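PDB 3U24: putative Lipoprotein from Shewanella oneidensis, which is of unknown function but binds zinc and calcium ions and belongs to a family grouped with metallopeptidases, so it may be a metal-dependent hydrolase. Local coordinates for residues K66-V71 and D107-K112; D187-Q192 and T208-A213; P366-K371 and P425-S430; T476-S481 and R512-S517. All coordinates share one frame; numbering follows the deposited sequence. Where two conformers were deposited one is given.

Contact 1. Residues K66-V71 and D107-K112; sequences KTLAFV and DITRFK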
# COMPACT_ATOMS: atom_id res chain seq x y z
N LYS A 66 -12.32 -25.55 1.29
CA LYS A 66 -13.36 -24.76 1.94
C LYS A 66 -13.43 -23.32 1.40
O LYS A 66 -14.52 -22.74 1.34
CB LYS A 66 -13.09 -24.74 3.45
CG LYS A 66 -14.13 -24.03 4.29
CD LYS A 66 -13.73 -24.08 5.77
CE LYS A 66 -14.81 -23.48 6.67
NZ LYS A 66 -14.20 -22.98 7.95
N THR A 67 -12.28 -22.74 1.05
CA THR A 67 -12.27 -21.40 0.46
C THR A 67 -12.90 -21.45 -0.91
O THR A 67 -13.74 -20.61 -1.22
CB THR A 67 -10.86 -20.79 0.41
OG1 THR A 67 -10.41 -20.64 1.76
CG2 THR A 67 -10.83 -19.41 -0.28
N LEU A 68 -12.58 -22.46 -1.70
CA LEU A 68 -13.18 -22.57 -3.02
C LEU A 68 -14.69 -22.84 -2.97
O LEU A 68 -15.41 -22.36 -3.84
CB LEU A 68 -12.49 -23.62 -3.89
CG LEU A 68 -11.05 -23.38 -4.32
CD1 LEU A 68 -10.49 -24.66 -4.97
CD2 LEU A 68 -10.96 -22.18 -5.23
N ALA A 69 -15.16 -23.61 -1.97
CA ALA A 69 -16.61 -23.82 -1.80
C ALA A 69 -17.29 -22.48 -1.42
O ALA A 69 -18.43 -22.22 -1.79
CB ALA A 69 -16.90 -24.89 -0.73
N PHE A 70 -16.60 -21.63 -0.67
CA PHE A 70 -17.15 -20.33 -0.32
C PHE A 70 -17.23 -19.44 -1.56
O PHE A 70 -18.24 -18.79 -1.75
CB PHE A 70 -16.34 -19.70 0.80
CG PHE A 70 -16.62 -18.25 1.06
CD1 PHE A 70 -15.92 -17.27 0.39
CD2 PHE A 70 -17.54 -17.88 2.03
CE1 PHE A 70 -16.14 -15.94 0.64
CE2 PHE A 70 -17.72 -16.54 2.31
CZ PHE A 70 -17.04 -15.57 1.60
N VAL A 71 -16.18 -19.41 -2.38
CA VAL A 71 -16.18 -18.64 -3.61
C VAL A 71 -17.38 -19.06 -4.47
O VAL A 71 -18.18 -18.24 -4.89
CB VAL A 71 -14.84 -18.79 -4.39
CG1 VAL A 71 -14.98 -18.26 -5.79
CG2 VAL A 71 -13.70 -18.09 -3.63
N ASP A 107 -5.91 -17.19 -6.86
CA ASP A 107 -4.78 -17.39 -5.97
C ASP A 107 -4.57 -18.85 -5.60
O ASP A 107 -3.43 -19.32 -5.53
CB ASP A 107 -4.91 -16.59 -4.64
CG ASP A 107 -4.44 -15.12 -4.76
OD1 ASP A 107 -3.52 -14.85 -5.56
OD2 ASP A 107 -4.98 -14.23 -4.04
N ILE A 108 -5.68 -19.56 -5.35
CA ILE A 108 -5.60 -20.95 -4.96
C ILE A 108 -5.27 -21.83 -6.15
O ILE A 108 -4.45 -22.73 -6.03
CB ILE A 108 -6.88 -21.42 -4.26
CG1 ILE A 108 -6.96 -20.77 -2.86
CG2 ILE A 108 -6.96 -22.94 -4.22
CD1 ILE A 108 -8.36 -20.79 -2.30
N THR A 109 -5.87 -21.59 -7.31
CA THR A 109 -5.75 -22.57 -8.38
C THR A 109 -4.65 -22.28 -9.40
O THR A 109 -4.27 -23.16 -10.14
CB THR A 109 -7.11 -22.76 -9.11
OG1 THR A 109 -7.49 -21.51 -9.69
CG2 THR A 109 -8.20 -23.19 -8.11
N ARG A 110 -4.14 -21.05 -9.46
CA ARG A 110 -3.23 -20.66 -10.55
C ARG A 110 -1.98 -19.99 -10.03
O ARG A 110 -0.90 -20.39 -10.38
CB ARG A 110 -3.87 -19.69 -11.53
CG ARG A 110 -5.09 -20.22 -12.23
CD ARG A 110 -4.70 -21.05 -13.46
NE ARG A 110 -5.90 -21.40 -14.21
CZ ARG A 110 -5.92 -22.15 -15.32
NH1 ARG A 110 -4.80 -22.65 -15.84
NH2 ARG A 110 -7.09 -22.41 -15.91
N PHE A 111 -2.12 -18.97 -9.19
CA PHE A 111 -0.96 -18.21 -8.74
C PHE A 111 -0.13 -19.09 -7.81
O PHE A 111 1.06 -19.14 -7.92
CB PHE A 111 -1.40 -16.93 -8.02
CG PHE A 111 -0.30 -15.91 -7.79
CD1 PHE A 111 0.48 -15.46 -8.82
CD2 PHE A 111 -0.14 -15.34 -6.56
CE1 PHE A 111 1.49 -14.51 -8.60
CE2 PHE A 111 0.83 -14.37 -6.32
CZ PHE A 111 1.65 -13.95 -7.36
N LYS A 112 -0.81 -19.70 -6.86
CA LYS A 112 -0.27 -20.72 -6.00
C LYS A 112 0.91 -20.23 -5.17
O LYS A 112 1.90 -20.93 -5.00
CB LYS A 112 0.13 -21.96 -6.85
CG LYS A 112 -1.06 -22.66 -7.50
CD LYS A 112 -0.60 -23.91 -8.23
CE LYS A 112 -1.74 -24.90 -8.42
NZ LYS A 112 -1.25 -26.30 -8.70

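Contact 2. Residues D187-Q192 and T208-A213; sequences DDLLKQ and TRFDIA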
# COMPACT_ATOMS: atom_id res chain seq x y z
N ASP A 187 9.53 -13.50 26.89
CA ASP A 187 9.55 -13.44 28.37
C ASP A 187 8.51 -12.44 28.89
O ASP A 187 7.86 -12.71 29.90
CB ASP A 187 10.94 -13.04 28.91
CG ASP A 187 11.90 -14.23 29.13
OD1 ASP A 187 11.47 -15.42 29.13
OD2 ASP A 187 13.12 -13.97 29.33
N ASP A 188 8.38 -11.31 28.21
CA ASP A 188 7.37 -10.32 28.54
C ASP A 188 5.91 -10.84 28.44
O ASP A 188 5.08 -10.53 29.30
CB ASP A 188 7.56 -9.06 27.69
CG ASP A 188 8.83 -8.24 28.07
OD1 ASP A 188 9.47 -8.46 29.15
OD2 ASP A 188 9.19 -7.36 27.25
N LEU A 189 5.60 -11.66 27.45
CA LEU A 189 4.26 -12.25 27.37
C LEU A 189 4.06 -13.22 28.56
O LEU A 189 3.02 -13.22 29.21
CB LEU A 189 4.05 -12.95 26.04
CG LEU A 189 2.76 -13.73 25.82
CD1 LEU A 189 1.56 -12.77 25.87
CD2 LEU A 189 2.86 -14.52 24.51
N LEU A 190 5.08 -13.99 28.89
CA LEU A 190 4.97 -14.88 30.05
C LEU A 190 4.71 -14.12 31.37
O LEU A 190 3.90 -14.57 32.20
CB LEU A 190 6.18 -15.78 30.19
CG LEU A 190 6.40 -16.77 29.05
CD1 LEU A 190 7.73 -17.52 29.29
CD2 LEU A 190 5.22 -17.74 28.96
N LYS A 191 5.35 -12.97 31.53
CA LYS A 191 5.16 -12.15 32.71
C LYS A 191 3.73 -11.61 32.75
O LYS A 191 3.08 -11.69 33.80
CB LYS A 191 6.21 -11.02 32.77
CG LYS A 191 6.06 -9.99 33.90
CD LYS A 191 7.09 -8.83 33.83
CE LYS A 191 8.57 -9.30 33.82
NZ LYS A 191 9.63 -8.23 33.71
N GLN A 192 3.23 -11.09 31.64
CA GLN A 192 1.83 -10.66 31.58
C GLN A 192 0.89 -11.79 32.00
O GLN A 192 -0.04 -11.57 32.76
CB GLN A 192 1.41 -10.22 30.18
CG GLN A 192 2.00 -8.92 29.70
CD GLN A 192 1.13 -8.27 28.61
OE1 GLN A 192 0.31 -7.40 28.90
NE2 GLN A 192 1.28 -8.73 27.36
N THR A 208 2.53 -24.73 29.38
CA THR A 208 2.59 -25.96 28.62
C THR A 208 2.43 -25.62 27.12
O THR A 208 3.26 -25.99 26.30
CB THR A 208 1.50 -26.95 29.11
OG1 THR A 208 1.71 -27.25 30.52
CG2 THR A 208 1.48 -28.27 28.26
N ARG A 209 1.38 -24.90 26.74
CA ARG A 209 1.19 -24.62 25.32
C ARG A 209 2.29 -23.75 24.74
O ARG A 209 2.64 -23.93 23.58
CB ARG A 209 -0.15 -23.98 25.06
CG ARG A 209 -1.27 -24.97 25.12
CD ARG A 209 -2.55 -24.40 24.54
NE ARG A 209 -3.58 -25.38 24.74
CZ ARG A 209 -4.87 -25.12 24.91
NH1 ARG A 209 -5.34 -23.87 24.88
NH2 ARG A 209 -5.71 -26.14 25.11
N PHE A 210 2.85 -22.86 25.55
CA PHE A 210 3.88 -21.91 25.07
C PHE A 210 5.18 -22.65 24.78
O PHE A 210 5.91 -22.32 23.84
CB PHE A 210 4.08 -20.84 26.11
CG PHE A 210 5.16 -19.83 25.80
CD1 PHE A 210 6.47 -20.10 26.05
CD2 PHE A 210 4.82 -18.55 25.35
CE1 PHE A 210 7.46 -19.14 25.80
CE2 PHE A 210 5.80 -17.59 25.11
CZ PHE A 210 7.13 -17.90 25.33
N ASP A 211 5.49 -23.64 25.61
CA ASP A 211 6.69 -24.43 25.40
C ASP A 211 6.48 -25.29 24.15
O ASP A 211 7.35 -25.40 23.30
CB ASP A 211 6.96 -25.35 26.58
CG ASP A 211 7.35 -24.61 27.86
OD1 ASP A 211 7.79 -23.42 27.82
OD2 ASP A 211 7.20 -25.27 28.92
N ILE A 212 5.32 -25.92 24.03
CA ILE A 212 5.06 -26.67 22.79
C ILE A 212 5.15 -25.73 21.56
O ILE A 212 5.74 -26.09 20.55
CB ILE A 212 3.71 -27.39 22.84
CG1 ILE A 212 3.76 -28.54 23.84
CG2 ILE A 212 3.31 -27.92 21.47
CD1 ILE A 212 2.37 -29.05 24.19
N ALA A 213 4.62 -24.51 21.67
CA ALA A 213 4.62 -23.58 20.53
C ALA A 213 6.03 -23.16 20.14
O ALA A 213 6.34 -23.17 18.97
CB ALA A 213 3.75 -22.34 20.79

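Contact 3. Residues P366-K371 and P425-S430; sequences PGPYDK and PSLVKS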
# COMPACT_ATOMS: atom_id res chain seq x y z
N PRO A 366 -9.22 5.83 11.37
CA PRO A 366 -9.84 4.62 11.93
C PRO A 366 -10.29 3.66 10.85
O PRO A 366 -10.74 4.09 9.80
CB PRO A 366 -11.07 5.16 12.68
CG PRO A 366 -11.31 6.52 12.12
CD PRO A 366 -9.97 7.05 11.71
N GLY A 367 -10.19 2.36 11.14
CA GLY A 367 -10.81 1.34 10.32
C GLY A 367 -12.33 1.36 10.43
O GLY A 367 -12.90 2.07 11.24
N PRO A 368 -13.00 0.57 9.58
CA PRO A 368 -14.45 0.48 9.50
C PRO A 368 -15.13 0.01 10.78
O PRO A 368 -16.29 0.34 11.00
CB PRO A 368 -14.68 -0.56 8.41
CG PRO A 368 -13.41 -1.37 8.36
CD PRO A 368 -12.34 -0.36 8.65
N TYR A 369 -14.45 -0.75 11.62
CA TYR A 369 -15.07 -1.17 12.89
C TYR A 369 -14.68 -0.29 14.08
O TYR A 369 -15.16 -0.51 15.20
CB TYR A 369 -14.77 -2.64 13.17
CG TYR A 369 -15.36 -3.60 12.16
CD1 TYR A 369 -16.68 -3.95 12.23
CD2 TYR A 369 -14.59 -4.14 11.15
CE1 TYR A 369 -17.23 -4.83 11.31
CE2 TYR A 369 -15.14 -5.03 10.23
CZ TYR A 369 -16.46 -5.37 10.32
OH TYR A 369 -17.05 -6.26 9.43
N ASP A 370 -13.85 0.72 13.85
CA ASP A 370 -13.42 1.62 14.90
C ASP A 370 -14.22 2.92 14.81
O ASP A 370 -13.87 3.82 14.05
CB ASP A 370 -11.91 1.86 14.79
CG ASP A 370 -11.33 2.65 15.99
OD1 ASP A 370 -12.06 2.98 16.97
OD2 ASP A 370 -10.10 2.92 15.95
N LYS A 371 -15.28 3.01 15.60
CA LYS A 371 -16.18 4.18 15.58
C LYS A 371 -15.63 5.36 16.42
O LYS A 371 -15.91 6.53 16.14
CB LYS A 371 -17.57 3.76 16.11
CG LYS A 371 -18.27 2.62 15.34
CD LYS A 371 -18.56 2.98 13.88
CE LYS A 371 -17.47 2.48 12.93
NZ LYS A 371 -17.33 3.34 11.72
N PRO A 425 -20.13 6.13 2.68
CA PRO A 425 -19.31 4.94 2.91
C PRO A 425 -20.03 3.59 2.77
O PRO A 425 -21.24 3.51 2.80
CB PRO A 425 -18.87 5.13 4.38
CG PRO A 425 -20.06 5.82 5.00
CD PRO A 425 -20.67 6.70 3.93
N SER A 426 -19.28 2.53 2.57
CA SER A 426 -19.82 1.20 2.71
C SER A 426 -18.77 0.31 3.32
O SER A 426 -17.57 0.53 3.13
CB SER A 426 -20.27 0.63 1.37
OG SER A 426 -19.18 0.09 0.68
N LEU A 427 -19.23 -0.69 4.06
CA LEU A 427 -18.32 -1.65 4.67
C LEU A 427 -17.45 -2.31 3.61
O LEU A 427 -16.25 -2.35 3.75
CB LEU A 427 -19.12 -2.68 5.49
CG LEU A 427 -18.36 -3.52 6.54
CD1 LEU A 427 -17.42 -2.69 7.42
CD2 LEU A 427 -19.35 -4.29 7.43
N VAL A 428 -18.03 -2.76 2.50
CA VAL A 428 -17.26 -3.36 1.41
C VAL A 428 -16.14 -2.47 0.85
O VAL A 428 -15.03 -2.94 0.66
CB VAL A 428 -18.19 -3.88 0.30
CG1 VAL A 428 -17.40 -4.34 -0.92
CG2 VAL A 428 -19.04 -5.01 0.86
N LYS A 429 -16.42 -1.20 0.59
CA LYS A 429 -15.40 -0.28 0.10
C LYS A 429 -14.35 -0.03 1.15
O LYS A 429 -13.18 0.12 0.80
CB LYS A 429 -15.96 1.08 -0.32
CG LYS A 429 -16.92 1.02 -1.49
CD LYS A 429 -17.13 2.42 -2.09
CE LYS A 429 -17.84 3.36 -1.14
NZ LYS A 429 -18.68 4.29 -1.92
N SER A 430 -14.74 0.05 2.41
CA SER A 430 -13.77 0.28 3.47
C SER A 430 -12.81 -0.90 3.58
O SER A 430 -11.64 -0.70 3.69
CB SER A 430 -14.46 0.56 4.81
OG SER A 430 -15.16 1.78 4.75

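Contact 4. Residues T476-S481 and R512-S517; sequences TILDYS and RRATLS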
# COMPACT_ATOMS: atom_id res chain seq x y z
N THR A 476 6.93 1.60 -12.05
CA THR A 476 6.19 0.79 -13.00
C THR A 476 7.12 0.08 -13.96
O THR A 476 7.00 -1.12 -14.18
CB THR A 476 5.14 1.64 -13.78
OG1 THR A 476 4.12 2.00 -12.87
CG2 THR A 476 4.49 0.90 -14.95
N ILE A 477 8.06 0.82 -14.53
CA ILE A 477 9.08 0.23 -15.40
C ILE A 477 9.83 -0.93 -14.70
O ILE A 477 10.01 -2.03 -15.25
CB ILE A 477 10.05 1.31 -15.90
CG1 ILE A 477 9.27 2.32 -16.72
CG2 ILE A 477 11.19 0.73 -16.75
CD1 ILE A 477 10.10 3.47 -17.22
N LEU A 478 10.22 -0.68 -13.47
CA LEU A 478 10.99 -1.62 -12.70
C LEU A 478 10.19 -2.88 -12.41
O LEU A 478 10.64 -4.02 -12.67
CB LEU A 478 11.42 -0.97 -11.39
CG LEU A 478 12.11 -1.87 -10.35
CD1 LEU A 478 13.58 -1.88 -10.62
CD2 LEU A 478 11.93 -1.38 -8.91
N ASP A 479 8.98 -2.68 -11.89
CA ASP A 479 8.20 -3.85 -11.46
C ASP A 479 7.89 -4.76 -12.65
O ASP A 479 8.06 -5.99 -12.58
CB ASP A 479 6.93 -3.45 -10.72
CG ASP A 479 6.27 -4.64 -10.02
OD1 ASP A 479 6.81 -5.09 -8.95
OD2 ASP A 479 5.21 -5.11 -10.50
N TYR A 480 7.48 -4.14 -13.75
CA TYR A 480 7.13 -4.84 -14.97
C TYR A 480 8.34 -5.50 -15.58
O TYR A 480 8.30 -6.69 -15.92
CB TYR A 480 6.47 -3.87 -15.97
CG TYR A 480 5.96 -4.52 -17.23
CD1 TYR A 480 4.70 -5.11 -17.27
CD2 TYR A 480 6.74 -4.58 -18.38
CE1 TYR A 480 4.23 -5.74 -18.45
CE2 TYR A 480 6.28 -5.20 -19.54
CZ TYR A 480 5.02 -5.76 -19.58
OH TYR A 480 4.56 -6.37 -20.76
N SER A 481 9.43 -4.75 -15.73
CA SER A 481 10.61 -5.29 -16.40
C SER A 481 11.22 -6.46 -15.64
O SER A 481 11.68 -7.40 -16.26
CB SER A 481 11.63 -4.20 -16.69
OG SER A 481 10.99 -3.16 -17.43
N ARG A 512 14.88 -4.94 -3.89
CA ARG A 512 14.43 -5.93 -2.93
C ARG A 512 12.90 -6.04 -2.88
O ARG A 512 12.35 -7.13 -2.90
CB ARG A 512 14.94 -5.62 -1.52
CG ARG A 512 14.62 -6.72 -0.50
CD ARG A 512 15.17 -6.38 0.89
NE ARG A 512 15.18 -7.55 1.81
CZ ARG A 512 14.28 -7.77 2.78
NH1 ARG A 512 13.28 -6.90 2.98
NH2 ARG A 512 14.39 -8.86 3.55
N ARG A 513 12.24 -4.91 -2.83
CA ARG A 513 10.78 -4.87 -2.78
C ARG A 513 10.15 -5.54 -4.03
O ARG A 513 9.15 -6.28 -3.92
CB ARG A 513 10.35 -3.42 -2.63
CG ARG A 513 8.86 -3.17 -2.58
CD ARG A 513 8.65 -1.73 -2.15
NE ARG A 513 7.28 -1.31 -2.36
CZ ARG A 513 6.84 -0.06 -2.23
NH1 ARG A 513 7.69 0.92 -1.87
NH2 ARG A 513 5.56 0.21 -2.47
N ALA A 514 10.76 -5.31 -5.19
CA ALA A 514 10.32 -5.91 -6.47
C ALA A 514 10.63 -7.40 -6.57
O ALA A 514 9.94 -8.10 -7.31
CB ALA A 514 10.93 -5.19 -7.64
N THR A 515 11.63 -7.89 -5.84
CA THR A 515 11.91 -9.30 -5.82
C THR A 515 10.90 -10.02 -4.96
O THR A 515 10.63 -11.19 -5.18
CB THR A 515 13.33 -9.63 -5.29
OG1 THR A 515 13.48 -9.26 -3.89
CG2 THR A 515 14.40 -8.93 -6.08
N LEU A 516 10.35 -9.33 -3.97
CA LEU A 516 9.48 -9.97 -2.97
C LEU A 516 8.00 -9.73 -3.21
O LEU A 516 7.18 -10.46 -2.72
CB LEU A 516 9.88 -9.53 -1.54
CG LEU A 516 11.24 -10.11 -1.06
CD1 LEU A 516 11.72 -9.46 0.25
CD2 LEU A 516 11.16 -11.62 -0.92
N SER A 517 7.67 -8.70 -3.96
CA SER A 517 6.28 -8.39 -4.28
C SER A 517 6.16 -8.14 -5.79
O SER A 517 7.16 -7.91 -6.50
CB SER A 517 5.84 -7.14 -3.53
OG SER A 517 6.52 -6.00 -4.04
O HOH W 1 5.27 -4.62 -6.53

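Contact 1. Residues K66-V71 and D107-K112
L68 and T67 of helix 61-79 meet I108 and T109 near the C-terminal end of helix 88-111, a crossing of two successive helices in a mainly helical protein. The short axes run 11.2 Å apart, with 105° between their N-to-C directions. What joins them is apolar. L68 and I108 lie alongside one another, pointing opposite ways, with L68 CD1 4.0 Å from I108 CG2, while T109 CG2, beside I108 CG2, lies 4.1 Å from L68 CD2. I108 is the residue shared by both neighbours: its CG2 serves L68, and its CD1 is sent to T67 by a CG1 placed beside the backbone N (chi1 -71°). With an alanine here instead of L68, I108 CG2 and T109 CG2 would probably lose their partner and a gap would open between the helices, beside the acetate bound next to L68. Polar groups turn back to their own helices: T67 OG1 bonds G63 O and T109 OG1 bonds A105 O, consistent with both threonine methyls facing the apolar contact. The backbone of 107-111 widens into a pi-type turn, with K112 N donating to D107 O at 3.0 Å, and I108 O receives W114 NE1. The tightest point is at T67, where CG2 anti to the backbone N (chi1 -63° for OG1) comes within 3.5 Å of I108 CD1.

Contact 2. Residues D187-Q192 and T208-A213
The helical turn that carries F210 toward L190 and L189 is held by T208 O, which accepts from I212 N at 3.1 Å and, weakly, from D211 N. Beside it, R209 O takes a firm 2.8 Å bond from A213 N, and F210 O is bonded by S214 OG. Across the contact the meeting is wholly apolar. L190 and F210 reach toward each other, and L190 lays its CD2 over one face of the ring, 3.7 Å from the centroid and only 9° off the normal, a CH-pi contact. L190 CD1 rests nearer the rim, 3.9 Å from F210 CE1, so the two methyls span the same face. The ring reaches them because its CG stands anti to the backbone N, chi1 177°. L189 approaches differently: its CD2 sits at the edge, near the ring plane, 4.3 Å from F210 CE2. At another edge D211 OD1 lies in the ring plane, where the electropositive C-H rim would suit it, and it is also paired in a salt bridge with K207. M149 and F185 add further contacts to F210, and L142 of helix 138-148 packs on L189. One residue before its helix, S186 OG is bonded to L189 N. Helices 187-195 and 200-234 run roughly antiparallel here, so the phenylalanine filling the space between them belongs to an alpha-alpha hairpin.

Contact 3. Residues P366-K371 and P425-S430
L427, in the first turn of helix 427-432, packs against P368 and Y369 of a type I beta turn, G367 to D370, closed by D370 N to G367 O. The turn lies in the loop joining strands 362-364 and 376-379 of the small mixed sheet. From CB the leucine chain leaves with CG anti to the backbone N (chi1 -162°), which sets the branch nearly perpendicular to the Y369 side chain. CG itself comes 4.2 Å from Y369 OH. Beyond it the two methyls part: CD1 settles over one face of the tyrosine ring, 4.1 Å from Y369 CZ, and also touches P368 CB at 3.6 Å, while CD2 lies 3.6 Å from Y369 OH. That hydroxyl is already bonded to W37 NE1. Were a glycine to take the place of L427, the ring face would probably lose its covering methyl and P368 CB one of its two neighbours, and the phenol would be steadied less firmly. P368 has a second neighbour one turn along the helix, S430 CB at 3.8 Å from its CB. K49 also touches the Y369 side chain, which lies about 8 Å from a zinc ion; H50 and E133 are ligands of a zinc. The helix start is fixed by S426 as N-cap, bonded also to D93, its OG accepting from K429 N at 3.0 Å and a nearly straight 168°.

Contact 4. Residues T476-S481 and R512-S517
A514, D479 and L478 bury the most surface here, and, consistent with the small side chain of A514, the CA atoms of A514 and D479 are 5.8 Å apart. L478 CD2 meets A514 CB at 4.1 Å. D479 comes in at roughly a right angle to L478: its CG, anti to the backbone N (chi1 -168°), brings OD1 within 4.3 Å of the same methyl. The buried carboxylate has several polar partners. Its OD2 is bonded to Y246 OH and to V519 N, and its OD1 accepts a hydrogen bond from a water 2.9 Å away. That water also donates to S517 OG, 3.1 Å away, bridging the segments. S517 OG in turn donates to R513 O at 2.6 Å, approaching from above the carbonyl plane; the same oxygen accepts from L516 N and S517 N, so three donors grip it at the end of helix 504-516. Donation from V519 N and the water would probably favour an ionised D479. H483, further along helix 459-485, bonds A514 O and S517 O through NE2. Around this core, L478 packs on A492 and L495 of helix 489-499, Y480 stacks with Y264 of helix 260-289, and R512 and L516 lean on helix 168-179.

Overall arrangement
The four contacts follow one another along the chain and none touches another. Contacts 1 and 4 come nearest, with about 8 Å between their closest atoms, whereas contacts 3 and 4 lie on opposite sides of the chain's centre, their centres 31 Å apart. Helix 88-111 ties two of them together: its end forms contact 1, and V428 and K429 of contact 3 pack on it further back. Contact 3 is nearest a bound metal, the Y369 side chain lying about 8 Å from a zinc ion; L68 is about 11 Å from a zinc, and A514 about 12 Å from a calcium. Between the segments of contact 3 in sequence lie H408 and H414, which bind another zinc together with E439.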